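Local coordinates for protein probable glycosidase crf1 (Neosartorya fumigata, PDB 6IBU) that cleaves chitin and transfers it to beta-1,6-glucan or to other chitin chains, cross-linking polysaccharides in the fungal cell wall and septa, at residues Y67-K78 / M214-N225; P81-I89 / L183-P191. All coordinates share one frame; numbering follows the deposited sequence.

Contacts 1 and 2 are antiparallel strand pairs in the two opposing sheets of the GH16 beta-sandwich. Contact 1 lies in the outer sheet and is partly buried: one face carries lysine, glutamate and arginine side chains, the other the aliphatic groups of the sandwich core. Contact 2, in the sheet that carries the probable catalytic glutamates, is buried almost throughout and uses small residues and one tryptophan in place of charges. The chain passes directly from strand 71-78 to strand 85-93, so the two pairs share one connection. They also touch across the core, where Met-77 CE lies 3.4 Å from Ile-89 CD1 and Val-75 packs on Ile-89.

Contact 1: residues Y67-K78 / M214-N225; sequences YFFFGKAEVVMK and MYVKSVRIENAN
Met-214 meets Met-77 through their thioethers: the side chain of Met-77 bends at its last torsion (chi3 75°), and its SD lies 3.6 Å from Met-214 CE. On the other face of the sheet, Tyr-215 runs alongside the aliphatic part of Lys-78, whose CE is 3.8 Å from Tyr-215 CD1; two backbone bonds join this pair. Val-216 turns inward, and its CG1 packs at 3.7 Å against Val-75 CG1. At Lys-217 the register slips by one residue, forming a beta bulge. The Lys-217 N-H still reaches Val-76 O, but with a bent N-H...O angle of 141°, while Val-76 N bonds to Ser-218 O. Ser-218 and Lys-217 both lean on Val-76, the serine OG meeting its CG2 branch and the lysine CG its CG1 branch. Arg-220 extends to grip Glu-222 OE2 side-on with NE and NH2, and Lys-72 lies beside Glu-222 on the same face. Glu-74, which pairs with Arg-220 through the backbone, sends OE1 to Thr-143 OG1. Inward-facing Ile-221 places CG2 over one face of Phe-68, 3.8 Å from the ring centroid and 14° off its normal. At the strand's end, Asn-223 OD1 accepts from Phe-69 N at 3.1 Å and from Asn-225 N, the donors approaching from opposite faces of its plane; the second bond closes an Asx turn. Asn-223 ND2 bonds to Leu-17 O and Tyr-230 OH. Ala-224 N donates to Phe-70 O. Asn-225 finishes the pairing, its ND2 donating nearly straight to Phe-69 O at 2.9 Å. Axes 4.6 Å apart and opposed directions define an antiparallel ladder, apolar inside and mostly polar outside, as in the outer, convex sheet of the GH16 beta-sandwich (jelly roll).

Contact 2: residues P81-I89 / L183-P191; sequences PGTGVVSSI and LGSWAGGDP
The indole of Trp-186 carries Val-86 over one face, with Val-86 CB 3.8 Å from the centroid of the five-membered ring, a CH-pi contact. At the ring edge, NE1 donates to Ser-88 OG at 2.8 Å, nearly straight (165°) and only 8° out of the indole plane. This bond and the valine underneath together restrict rotation of the indole, whose CG sits between the backbone N and carbonyl carbon (chi1 52°). Ser-88 OG also bonds to Glu-102, a chitin-binding residue and the probable proton donor; Trp-186 too binds chitin, so the serine links two residues of the site. The ladder belongs to the GH16 sheet that forms the substrate cleft, strand 85-93 lying between strands 179-187 and 98-105. Within it, Val-86 N reaches Trp-186 O at 2.7 Å, and Ser-88 N reaches Gly-184 O at the same length. On the opposite face, Leu-183 CD2 packs 3.8 Å from Ile-89 CG1, both facing the core. Beyond Ala-187, in the turn that follows, Gly-189 CA comes to 4.1 Å from Gly-84 CA, and Gly-189 N donates to Gly-84 O.

Contact 1: residues Y67-K78 / M214-N225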
ATOM      1  N   TYR A  67     -12.330  -4.316  -1.866  1.00 19.99           N
ATOM      2  CA  TYR A  67     -11.183  -5.002  -2.498  1.00 20.70           C
ATOM      3  C   TYR A  67     -11.393  -4.915  -4.004  1.00 19.30           C
ATOM      4  O   TYR A  67     -12.537  -4.874  -4.421  1.00 19.61           O
ATOM      5  CB  TYR A  67     -11.102  -6.475  -2.103  1.00 21.98           C
ATOM      6  CG  TYR A  67     -10.778  -6.714  -0.658  1.00 23.74           C
ATOM      7  CD1 TYR A  67     -11.696  -6.406   0.334  1.00 25.57           C
ATOM      8  CD2 TYR A  67      -9.579  -7.296  -0.276  1.00 25.16           C
ATOM      9  CE1 TYR A  67     -11.419  -6.636   1.671  1.00 24.53           C
ATOM     10  CE2 TYR A  67      -9.290  -7.526   1.062  1.00 25.76           C
ATOM     11  CZ  TYR A  67     -10.214  -7.197   2.036  1.00 23.64           C
ATOM     12  OH  TYR A  67      -9.931  -7.428   3.345  1.00 24.78           O
ATOM     13  N   PHE A  68     -10.320  -4.864  -4.774  1.00 18.46           N
ATOM     14  CA  PHE A  68     -10.359  -4.970  -6.248  1.00 17.97           C
ATOM     15  C   PHE A  68      -9.490  -6.166  -6.643  1.00 17.90           C
ATOM     16  O   PHE A  68      -8.624  -6.569  -5.867  1.00 17.17           O
ATOM     17  CB  PHE A  68      -9.996  -3.628  -6.873  1.00 17.86           C
ATOM     18  CG  PHE A  68      -8.553  -3.224  -6.800  1.00 17.88           C
ATOM     19  CD1 PHE A  68      -8.016  -2.726  -5.633  1.00 17.82           C
ATOM     20  CD2 PHE A  68      -7.769  -3.235  -7.942  1.00 18.05           C
ATOM     21  CE1 PHE A  68      -6.689  -2.332  -5.592  1.00 18.66           C
ATOM     22  CE2 PHE A  68      -6.445  -2.851  -7.890  1.00 18.19           C
ATOM     23  CZ  PHE A  68      -5.907  -2.390  -6.722  1.00 18.09           C
ATOM     24  N   PHE A  69      -9.793  -6.761  -7.792  1.00 18.58           N
ATOM     25  CA  PHE A  69      -9.192  -8.027  -8.260  1.00 17.58           C
ATOM     26  C   PHE A  69      -8.570  -7.775  -9.616  1.00 17.35           C
ATOM     27  O   PHE A  69      -9.282  -7.887 -10.633  1.00 20.84           O
ATOM     28  CB  PHE A  69     -10.247  -9.121  -8.326  1.00 19.06           C
ATOM     29  CG  PHE A  69      -9.717 -10.511  -8.571  1.00 18.82           C
ATOM     30  CD1 PHE A  69      -8.468 -10.887  -8.113  1.00 18.79           C
ATOM     31  CD2 PHE A  69     -10.496 -11.445  -9.227  1.00 18.51           C
ATOM     32  CE1 PHE A  69      -8.006 -12.175  -8.308  1.00 20.39           C
ATOM     33  CE2 PHE A  69     -10.038 -12.739  -9.415  1.00 19.87           C
ATOM     34  CZ  PHE A  69      -8.796 -13.097  -8.951  1.00 20.13           C
ATOM     35  N   PHE A  70      -7.289  -7.440  -9.608  1.00 16.02           N
ATOM     36  CA  PHE A  70      -6.479  -6.984 -10.765  1.00 16.04           C
ATOM     37  C   PHE A  70      -6.930  -5.589 -11.162  1.00 16.53           C
ATOM     38  O   PHE A  70      -8.038  -5.182 -10.816  1.00 16.63           O
ATOM     39  CB  PHE A  70      -6.538  -7.967 -11.934  1.00 15.81           C
ATOM     40  CG  PHE A  70      -5.942  -9.301 -11.575  1.00 16.17           C
ATOM     41  CD1 PHE A  70      -4.579  -9.388 -11.345  1.00 16.92           C
ATOM     42  CD2 PHE A  70      -6.715 -10.444 -11.425  1.00 16.79           C
ATOM     43  CE1 PHE A  70      -3.982 -10.578 -10.969  1.00 16.61           C
ATOM     44  CE2 PHE A  70      -6.114 -11.643 -11.059  1.00 17.71           C
ATOM     45  CZ  PHE A  70      -4.750 -11.709 -10.835  1.00 16.90           C
ATOM     46  N   GLY A  71      -6.057  -4.878 -11.858  1.00 16.74           N
ATOM     47  CA  GLY A  71      -6.334  -3.532 -12.376  1.00 18.32           C
ATOM     48  C   GLY A  71      -5.208  -2.586 -12.009  1.00 19.09           C
ATOM     49  O   GLY A  71      -4.047  -2.868 -12.350  1.00 19.35           O
ATOM     50  N   LYS A  72      -5.521  -1.503 -11.313  1.00 21.11           N
ATOM     51  CA  LYS A  72      -4.590  -0.362 -11.159  1.00 21.79           C
ATOM     52  C   LYS A  72      -4.862   0.360  -9.841  1.00 21.37           C
ATOM     53  O   LYS A  72      -6.034   0.590  -9.511  1.00 21.24           O
ATOM     54  CB  LYS A  72      -4.781   0.577 -12.342  1.00 24.58           C
ATOM     55  CG  LYS A  72      -3.651   1.566 -12.550  1.00 29.47           C
ATOM     56  CD  LYS A  72      -4.015   2.665 -13.507  1.00 33.05           C
ATOM     57  CE  LYS A  72      -2.912   2.978 -14.491  1.00 36.71           C
ATOM     58  NZ  LYS A  72      -3.258   4.164 -15.301  1.00 39.28           N
ATOM     59  N   ALA A  73      -3.803   0.738  -9.131  1.00 20.84           N
ATOM     60  CA  ALA A  73      -3.886   1.669  -7.987  1.00 19.97           C
ATOM     61  C   ALA A  73      -2.906   2.815  -8.255  1.00 19.26           C
ATOM     62  O   ALA A  73      -1.717   2.562  -8.470  1.00 16.54           O
ATOM     63  CB  ALA A  73      -3.631   0.923  -6.699  1.00 19.91           C
ATOM     64  N   GLU A  74      -3.416   4.037  -8.303  1.00 20.58           N
ATOM     65  CA  GLU A  74      -2.617   5.250  -8.571  1.00 21.51           C
ATOM     66  C   GLU A  74      -2.822   6.214  -7.397  1.00 21.06           C
ATOM     67  O   GLU A  74      -3.973   6.556  -7.086  1.00 20.28           O
ATOM     68  CB  GLU A  74      -3.053   5.802  -9.922  1.00 26.52           C
ATOM     69  CG  GLU A  74      -2.223   6.968 -10.416  1.00 29.70           C
ATOM     70  CD  GLU A  74      -2.395   7.199 -11.908  1.00 33.93           C
ATOM     71  OE1 GLU A  74      -1.749   6.454 -12.686  1.00 36.65           O
ATOM     72  OE2 GLU A  74      -3.192   8.111 -12.296  1.00 38.47           O
ATOM     73  N   VAL A  75      -1.741   6.633  -6.749  1.00 18.37           N
ATOM     74  CA  VAL A  75      -1.829   7.494  -5.546  1.00 17.81           C
ATOM     75  C   VAL A  75      -0.959   8.721  -5.779  1.00 16.79           C
ATOM     76  O   VAL A  75       0.191   8.565  -6.154  1.00 16.85           O
ATOM     77  CB  VAL A  75      -1.424   6.735  -4.279  1.00 17.37           C
ATOM     78  CG1 VAL A  75      -1.578   7.617  -3.054  1.00 17.62           C
ATOM     79  CG2 VAL A  75      -2.222   5.452  -4.127  1.00 17.64           C
ATOM     80  N   VAL A  76      -1.510   9.913  -5.607  1.00 16.42           N
ATOM     81  CA  VAL A  76      -0.696  11.166  -5.639  1.00 17.32           C
ATOM     82  C   VAL A  76      -0.319  11.485  -4.168  1.00 17.59           C
ATOM     83  O   VAL A  76      -1.277  11.642  -3.417  1.00 15.52           O
ATOM     84  CB  VAL A  76      -1.483  12.273  -6.370  1.00 17.84           C
ATOM     85  CG1 VAL A  76      -0.778  13.616  -6.330  1.00 17.71           C
ATOM     86  CG2 VAL A  76      -1.773  11.870  -7.809  1.00 17.60           C
ATOM     87  N   MET A  77       0.988  11.438  -3.737  1.00 18.36           N
ATOM     88  CA  MET A  77       1.547  11.469  -2.351  1.00 20.31           C
ATOM     89  C   MET A  77       2.816  12.320  -2.369  1.00 18.46           C
ATOM     90  O   MET A  77       3.511  12.529  -3.426  1.00 18.52           O
ATOM     91  CB  MET A  77       1.876  10.075  -1.776  1.00 23.26           C
ATOM     92  CG  MET A  77       2.722  10.119  -0.521  1.00 25.22           C
ATOM     93  SD  MET A  77       2.958   8.525   0.090  1.00 41.13           S
ATOM     94  CE  MET A  77       4.152   7.871  -1.071  1.00 36.44           C
ATOM     95  N   LYS A  78       2.839  13.051  -1.301  1.00 18.27           N
ATOM     96  CA  LYS A  78       4.038  13.730  -0.840  1.00 18.24           C
ATOM     97  C   LYS A  78       4.395  13.065   0.469  1.00 15.75           C
ATOM     98  O   LYS A  78       3.574  13.036   1.350  1.00 15.20           O
ATOM     99  CB  LYS A  78       3.789  15.230  -0.718  1.00 20.10           C
ATOM    100  CG  LYS A  78       5.077  15.959  -0.377  1.00 22.56           C
ATOM    101  CD  LYS A  78       4.979  17.444  -0.477  1.00 24.51           C
ATOM    102  CE  LYS A  78       4.193  17.971   0.710  1.00 28.67           C
ATOM    103  NZ  LYS A  78       4.754  19.229   1.260  1.00 32.56           N
ATOM    104  N   MET A 214       2.764  12.989   5.933  1.00 18.63           N
ATOM    105  CA  MET A 214       2.598  12.486   4.545  1.00 18.58           C
ATOM    106  C   MET A 214       1.260  13.035   4.033  1.00 16.85           C
ATOM    107  O   MET A 214       0.308  13.107   4.813  1.00 15.29           O
ATOM    108  CB  MET A 214       2.636  10.952   4.556  1.00 18.58           C
ATOM    109  CG  MET A 214       1.783  10.255   3.498  1.00 19.47           C
ATOM    110  SD  MET A 214       1.723   8.448   3.825  1.00 20.87           S
ATOM    111  CE  MET A 214       0.508   7.958   2.613  1.00 20.21           C
ATOM    112  N   TYR A 215       1.203  13.457   2.784  1.00 17.61           N
ATOM    113  CA  TYR A 215      -0.050  13.963   2.163  1.00 20.04           C
ATOM    114  C   TYR A 215      -0.431  13.089   0.978  1.00 17.94           C
ATOM    115  O   TYR A 215       0.400  12.839   0.101  1.00 17.06           O
ATOM    116  CB  TYR A 215       0.112  15.408   1.697  1.00 22.06           C
ATOM    117  CG  TYR A 215       0.404  16.373   2.812  1.00 25.65           C
ATOM    118  CD1 TYR A 215       1.709  16.610   3.217  1.00 26.22           C
ATOM    119  CD2 TYR A 215      -0.618  17.095   3.428  1.00 28.04           C
ATOM    120  CE1 TYR A 215       1.996  17.517   4.223  1.00 26.77           C
ATOM    121  CE2 TYR A 215      -0.346  18.012   4.434  1.00 27.89           C
ATOM    122  CZ  TYR A 215       0.968  18.219   4.828  1.00 28.31           C
ATOM    123  OH  TYR A 215       1.278  19.090   5.825  1.00 32.81           O
ATOM    124  N   VAL A 216      -1.685  12.679   0.941  1.00 18.26           N
ATOM    125  CA  VAL A 216      -2.268  11.988  -0.245  1.00 18.94           C
ATOM    126  C   VAL A 216      -3.350  12.896  -0.824  1.00 17.60           C
ATOM    127  O   VAL A 216      -4.350  13.108  -0.162  1.00 16.66           O
ATOM    128  CB  VAL A 216      -2.796  10.593   0.136  1.00 18.71           C
ATOM    129  CG1 VAL A 216      -3.596   9.992  -1.015  1.00 19.35           C
ATOM    130  CG2 VAL A 216      -1.652   9.677   0.569  1.00 18.91           C
ATOM    131  N   LYS A 217      -3.158  13.449  -2.007  1.00 19.93           N
ATOM    132  CA  LYS A 217      -4.201  14.367  -2.516  1.00 23.82           C
ATOM    133  C   LYS A 217      -5.210  13.603  -3.366  1.00 22.25           C
ATOM    134  O   LYS A 217      -6.367  14.029  -3.351  1.00 23.19           O
ATOM    135  CB  LYS A 217      -3.687  15.685  -3.097  1.00 28.23           C
ATOM    136  CG  LYS A 217      -2.628  15.673  -4.166  1.00 32.31           C
ATOM    137  CD  LYS A 217      -1.959  17.051  -4.227  1.00 37.62           C
ATOM    138  CE  LYS A 217      -1.881  17.633  -5.633  1.00 42.23           C
ATOM    139  NZ  LYS A 217      -1.822  19.116  -5.612  1.00 42.34           N
ATOM    140  N   SER A 218      -4.864  12.486  -3.994  1.00 21.39           N
ATOM    141  CA  SER A 218      -5.856  11.738  -4.805  1.00 21.02           C
ATOM    142  C   SER A 218      -5.537  10.248  -4.896  1.00 20.46           C
ATOM    143  O   SER A 218      -4.363   9.848  -4.728  1.00 20.97           O
ATOM    144  CB  SER A 218      -6.046  12.359  -6.175  1.00 21.55           C
ATOM    145  OG  SER A 218      -4.964  12.072  -7.039  1.00 23.20           O
ATOM    146  N   VAL A 219      -6.594   9.472  -5.136  1.00 19.29           N
ATOM    147  CA  VAL A 219      -6.525   8.008  -5.371  1.00 19.84           C
ATOM    148  C   VAL A 219      -7.366   7.657  -6.595  1.00 20.07           C
ATOM    149  O   VAL A 219      -8.513   8.084  -6.663  1.00 18.84           O
ATOM    150  CB  VAL A 219      -6.966   7.241  -4.124  1.00 19.10           C
ATOM    151  CG1 VAL A 219      -7.252   5.780  -4.430  1.00 19.55           C
ATOM    152  CG2 VAL A 219      -5.916   7.376  -3.043  1.00 19.45           C
ATOM    153  N   ARG A 220      -6.796   6.883  -7.516  1.00 21.06           N
ATOM    154  CA  ARG A 220      -7.537   6.255  -8.630  1.00 23.24           C
ATOM    155  C   ARG A 220      -7.363   4.742  -8.535  1.00 22.32           C
ATOM    156  O   ARG A 220      -6.218   4.281  -8.564  1.00 21.84           O
ATOM    157  CB  ARG A 220      -7.039   6.795  -9.965  1.00 28.05           C
ATOM    158  CG  ARG A 220      -7.775   6.212 -11.159  1.00 32.69           C
ATOM    159  CD  ARG A 220      -7.117   6.604 -12.460  1.00 39.06           C
ATOM    160  NE  ARG A 220      -7.851   6.024 -13.582  1.00 43.36           N
ATOM    161  CZ  ARG A 220      -8.982   6.512 -14.089  1.00 45.21           C
ATOM    162  NH1 ARG A 220      -9.529   7.612 -13.593  1.00 46.51           N
ATOM    163  NH2 ARG A 220      -9.552   5.906 -15.117  1.00 45.62           N
ATOM    164  N   ILE A 221      -8.455   3.996  -8.408  1.00 20.75           N
ATOM    165  CA  ILE A 221      -8.420   2.515  -8.538  1.00 19.52           C
ATOM    166  C   ILE A 221      -9.231   2.104  -9.764  1.00 19.98           C
ATOM    167  O   ILE A 221     -10.384   2.557  -9.924  1.00 18.85           O
ATOM    168  CB  ILE A 221      -8.906   1.826  -7.257  1.00 18.62           C
ATOM    169  CG1 ILE A 221      -7.916   2.067  -6.113  1.00 18.72           C
ATOM    170  CG2 ILE A 221      -9.145   0.345  -7.520  1.00 18.05           C
ATOM    171  CD1 ILE A 221      -8.400   1.589  -4.770  1.00 19.37           C
ATOM    172  N   GLU A 222      -8.636   1.262 -10.597  1.00 21.89           N
ATOM    173  CA  GLU A 222      -9.326   0.580 -11.720  1.00 23.42           C
ATOM    174  C   GLU A 222      -9.449  -0.889 -11.357  1.00 21.08           C
ATOM    175  O   GLU A 222      -8.437  -1.479 -10.998  1.00 20.48           O
ATOM    176  CB  GLU A 222      -8.537   0.735 -13.003  1.00 26.79           C
ATOM    177  CG  GLU A 222      -8.427   2.171 -13.443  1.00 31.93           C
ATOM    178  CD  GLU A 222      -7.718   2.336 -14.772  1.00 36.17           C
ATOM    179  OE1 GLU A 222      -7.202   1.310 -15.296  1.00 37.54           O
ATOM    180  OE2 GLU A 222      -7.691   3.482 -15.284  1.00 41.68           O
ATOM    181  N   ASN A 223     -10.668  -1.400 -11.318  1.00 20.08           N
ATOM    182  CA  ASN A 223     -10.931  -2.805 -10.954  1.00 19.60           C
ATOM    183  C   ASN A 223     -11.126  -3.562 -12.269  1.00 21.70           C
ATOM    184  O   ASN A 223     -12.119  -3.284 -12.966  1.00 25.00           O
ATOM    185  CB  ASN A 223     -12.116  -2.926 -10.006  1.00 18.93           C
ATOM    186  CG  ASN A 223     -12.291  -4.335  -9.484  1.00 19.28           C
ATOM    187  OD1 ASN A 223     -11.568  -5.245  -9.890  1.00 18.23           O
ATOM    188  ND2 ASN A 223     -13.237  -4.514  -8.573  1.00 17.72           N
ATOM    189  N   ALA A 224     -10.206  -4.463 -12.591  1.00 21.45           N
ATOM    190  CA  ALA A 224     -10.237  -5.306 -13.809  1.00 22.85           C
ATOM    191  C   ALA A 224     -11.468  -6.225 -13.757  1.00 21.51           C
ATOM    192  O   ALA A 224     -11.992  -6.572 -14.827  1.00 21.77           O
ATOM    193  CB  ALA A 224      -8.944  -6.102 -13.930  1.00 21.20           C
ATOM    194  N   ASN A 225     -11.906  -6.594 -12.552  1.00 21.32           N
ATOM    195  CA  ASN A 225     -12.982  -7.597 -12.327  1.00 21.12           C
ATOM    196  C   ASN A 225     -14.020  -7.038 -11.358  1.00 20.57           C
ATOM    197  O   ASN A 225     -14.199  -7.540 -10.257  1.00 20.70           O
ATOM    198  CB  ASN A 225     -12.375  -8.919 -11.847  1.00 20.91           C
ATOM    199  CG  ASN A 225     -11.533  -9.553 -12.937  1.00 21.33           C
ATOM    200  OD1 ASN A 225     -12.068 -10.196 -13.837  1.00 21.53           O
ATOM    201  ND2 ASN A 225     -10.233  -9.286 -12.932  1.00 21.87           N
TER

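Contact 2: residues P81-I89 / L183-P191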
ATOM      1  N   PRO A  81       8.606  13.846   5.818  1.00 18.16           N
ATOM      2  CA  PRO A  81      10.041  13.901   6.083  1.00 17.55           C
ATOM      3  C   PRO A  81      10.312  13.282   7.458  1.00 17.14           C
ATOM      4  O   PRO A  81       9.365  12.812   8.110  1.00 17.49           O
ATOM      5  CB  PRO A  81      10.343  15.401   6.077  1.00 17.25           C
ATOM      6  CG  PRO A  81       9.062  15.998   6.620  1.00 18.62           C
ATOM      7  CD  PRO A  81       7.928  15.112   6.134  1.00 18.19           C
ATOM      8  N   GLY A  82      11.564  13.346   7.899  1.00 15.85           N
ATOM      9  CA  GLY A  82      11.954  12.910   9.247  1.00 16.24           C
ATOM     10  C   GLY A  82      12.600  11.541   9.229  1.00 16.50           C
ATOM     11  O   GLY A  82      12.047  10.601   8.605  1.00 14.85           O
ATOM     12  N   THR A  83      13.740  11.443   9.896  1.00 17.16           N
ATOM     13  CA  THR A  83      14.500  10.192  10.114  1.00 18.63           C
ATOM     14  C   THR A  83      13.547   9.128  10.647  1.00 17.27           C
ATOM     15  O   THR A  83      12.905   9.380  11.660  1.00 20.13           O
ATOM     16  CB  THR A  83      15.641  10.405  11.121  1.00 19.29           C
ATOM     17  OG1 THR A  83      16.441  11.464  10.596  1.00 20.36           O
ATOM     18  CG2 THR A  83      16.451   9.146  11.357  1.00 18.98           C
ATOM     19  N   GLY A  84      13.492   7.983   9.987  1.00 16.81           N
ATOM     20  CA  GLY A  84      12.786   6.790  10.482  1.00 16.58           C
ATOM     21  C   GLY A  84      11.291   6.867  10.262  1.00 15.44           C
ATOM     22  O   GLY A  84      10.607   5.913  10.600  1.00 15.23           O
ATOM     23  N   VAL A  85      10.779   7.944   9.700  1.00 14.82           N
ATOM     24  CA  VAL A  85       9.322   8.070   9.435  1.00 14.67           C
ATOM     25  C   VAL A  85       9.050   7.425   8.082  1.00 14.19           C
ATOM     26  O   VAL A  85       9.638   7.837   7.076  1.00 13.35           O
ATOM     27  CB  VAL A  85       8.869   9.534   9.473  1.00 14.90           C
ATOM     28  CG1 VAL A  85       7.397   9.654   9.125  1.00 14.79           C
ATOM     29  CG2 VAL A  85       9.181  10.139  10.842  1.00 15.73           C
ATOM     30  N   VAL A  86       8.162   6.448   8.070  1.00 14.48           N
ATOM     31  CA  VAL A  86       7.820   5.692   6.838  1.00 14.13           C
ATOM     32  C   VAL A  86       6.497   6.224   6.285  1.00 13.99           C
ATOM     33  O   VAL A  86       5.564   6.342   7.049  1.00 13.80           O
ATOM     34  CB  VAL A  86       7.754   4.193   7.154  1.00 13.85           C
ATOM     35  CG1 VAL A  86       7.491   3.381   5.900  1.00 13.64           C
ATOM     36  CG2 VAL A  86       9.017   3.716   7.842  1.00 13.79           C
ATOM     37  N   SER A  87       6.434   6.515   4.995  1.00 14.05           N
ATOM     38  CA  SER A  87       5.190   6.792   4.241  1.00 13.95           C
ATOM     39  C   SER A  87       4.883   5.580   3.353  1.00 13.89           C
ATOM     40  O   SER A  87       5.703   5.290   2.483  1.00 12.85           O
ATOM     41  CB  SER A  87       5.367   8.026   3.414  1.00 15.25           C
ATOM     42  OG  SER A  87       5.648   9.167   4.208  1.00 16.00           O
ATOM     43  N   SER A  88       3.773   4.882   3.584  1.00 14.27           N
ATOM     44  CA  SER A  88       3.442   3.560   2.976  1.00 15.05           C
ATOM     45  C   SER A  88       2.211   3.633   2.064  1.00 14.85           C
ATOM     46  O   SER A  88       1.138   4.079   2.529  1.00 14.62           O
ATOM     47  CB  SER A  88       3.180   2.550   4.054  1.00 16.78           C
ATOM     48  OG  SER A  88       4.317   2.408   4.896  1.00 18.23           O
ATOM     49  N   ILE A  89       2.321   3.132   0.837  1.00 13.87           N
ATOM     50  CA  ILE A  89       1.160   2.794  -0.041  1.00 14.13           C
ATOM     51  C   ILE A  89       1.114   1.272  -0.184  1.00 14.36           C
ATOM     52  O   ILE A  89       2.060   0.717  -0.703  1.00 14.75           O
ATOM     53  CB  ILE A  89       1.280   3.502  -1.400  1.00 13.91           C
ATOM     54  CG1 ILE A  89       1.373   5.020  -1.253  1.00 13.74           C
ATOM     55  CG2 ILE A  89       0.149   3.099  -2.326  1.00 13.91           C
ATOM     56  CD1 ILE A  89       1.989   5.689  -2.444  1.00 13.85           C
ATOM     57  N   LEU A 183      -3.324   3.294   3.059  1.00 19.15           N
ATOM     58  CA  LEU A 183      -2.397   4.446   3.035  1.00 18.48           C
ATOM     59  C   LEU A 183      -2.055   4.774   4.477  1.00 18.64           C
ATOM     60  O   LEU A 183      -2.973   4.809   5.305  1.00 18.42           O
ATOM     61  CB  LEU A 183      -3.071   5.629   2.356  1.00 18.55           C
ATOM     62  CG  LEU A 183      -3.446   5.403   0.904  1.00 17.93           C
ATOM     63  CD1 LEU A 183      -4.356   6.511   0.416  1.00 17.66           C
ATOM     64  CD2 LEU A 183      -2.189   5.311   0.056  1.00 18.54           C
ATOM     65  N   GLY A 184      -0.795   5.080   4.747  1.00 18.26           N
ATOM     66  CA  GLY A 184      -0.424   5.462   6.115  1.00 18.61           C
ATOM     67  C   GLY A 184       1.012   5.886   6.259  1.00 17.92           C
ATOM     68  O   GLY A 184       1.848   5.581   5.400  1.00 18.84           O
ATOM     69  N   SER A 185       1.272   6.546   7.373  1.00 18.04           N
ATOM     70  CA  SER A 185       2.624   6.919   7.833  1.00 17.98           C
ATOM     71  C   SER A 185       2.781   6.345   9.228  1.00 16.87           C
ATOM     72  O   SER A 185       1.775   6.140   9.884  1.00 16.12           O
ATOM     73  CB  SER A 185       2.823   8.405   7.797  1.00 18.66           C
ATOM     74  OG  SER A 185       1.919   9.040   8.701  1.00 21.24           O
ATOM     75  N   TRP A 186       4.016   6.088   9.624  1.00 17.70           N
ATOM     76  CA  TRP A 186       4.357   5.477  10.922  1.00 18.41           C
ATOM     77  C   TRP A 186       5.854   5.631  11.168  1.00 19.05           C
ATOM     78  O   TRP A 186       6.587   5.893  10.223  1.00 17.05           O
ATOM     79  CB  TRP A 186       3.952   4.007  10.931  1.00 19.01           C
ATOM     80  CG  TRP A 186       4.466   3.216   9.776  1.00 18.41           C
ATOM     81  CD1 TRP A 186       4.008   3.258   8.493  1.00 19.33           C
ATOM     82  CD2 TRP A 186       5.480   2.200   9.809  1.00 19.29           C
ATOM     83  NE1 TRP A 186       4.680   2.354   7.722  1.00 19.01           N
ATOM     84  CE2 TRP A 186       5.577   1.679   8.500  1.00 18.95           C
ATOM     85  CE3 TRP A 186       6.292   1.658  10.814  1.00 19.80           C
ATOM     86  CZ2 TRP A 186       6.474   0.675   8.162  1.00 19.47           C
ATOM     87  CZ3 TRP A 186       7.186   0.665  10.483  1.00 19.71           C
ATOM     88  CH2 TRP A 186       7.267   0.176   9.174  1.00 20.98           C
ATOM     89  N   ALA A 187       6.279   5.444  12.405  1.00 20.73           N
ATOM     90  CA  ALA A 187       7.702   5.567  12.772  1.00 22.59           C
ATOM     91  C   ALA A 187       8.351   4.195  12.653  1.00 21.42           C
ATOM     92  O   ALA A 187       8.223   3.424  13.579  1.00 24.48           O
ATOM     93  CB  ALA A 187       7.818   6.134  14.157  1.00 23.46           C
ATOM     94  N   GLY A 188       9.020   3.907  11.540  1.00 21.17           N
ATOM     95  CA  GLY A 188       9.882   2.722  11.417  1.00 20.47           C
ATOM     96  C   GLY A 188      10.992   2.810  12.439  1.00 21.32           C
ATOM     97  O   GLY A 188      11.458   1.781  12.906  1.00 21.66           O
ATOM     98  N   GLY A 189      11.374   4.037  12.788  1.00 21.69           N
ATOM     99  CA  GLY A 189      12.448   4.333  13.739  1.00 24.77           C
ATOM    100  C   GLY A 189      11.948   4.514  15.167  1.00 26.88           C
ATOM    101  O   GLY A 189      12.656   5.153  15.939  1.00 28.79           O
ATOM    102  N   ASP A 190      10.761   4.008  15.503  1.00 27.65           N
ATOM    103  CA  ASP A 190      10.259   3.895  16.894  1.00 29.10           C
ATOM    104  C   ASP A 190      11.304   3.126  17.693  1.00 29.68           C
ATOM    105  O   ASP A 190      11.708   2.050  17.267  1.00 29.85           O
ATOM    106  CB  ASP A 190       8.915   3.168  16.885  1.00 32.83           C
ATOM    107  CG  ASP A 190       8.166   3.156  18.205  1.00 33.16           C
ATOM    108  OD1 ASP A 190       8.818   2.867  19.227  1.00 30.84           O
ATOM    109  OD2 ASP A 190       6.911   3.367  18.172  1.00 32.49           O
ATOM    110  N   PRO A 191      11.799   3.646  18.840  1.00 29.22           N
ATOM    111  CA  PRO A 191      12.781   2.920  19.650  1.00 30.25           C
ATOM    112  C   PRO A 191      12.330   1.507  20.059  1.00 31.67           C
ATOM    113  O   PRO A 191      13.149   0.628  20.203  1.00 30.88           O
ATOM    114  CB  PRO A 191      12.946   3.790  20.900  1.00 30.08           C
ATOM    115  CG  PRO A 191      12.501   5.169  20.481  1.00 30.28           C
ATOM    116  CD  PRO A 191      11.460   4.955  19.406  1.00 29.54           C
TER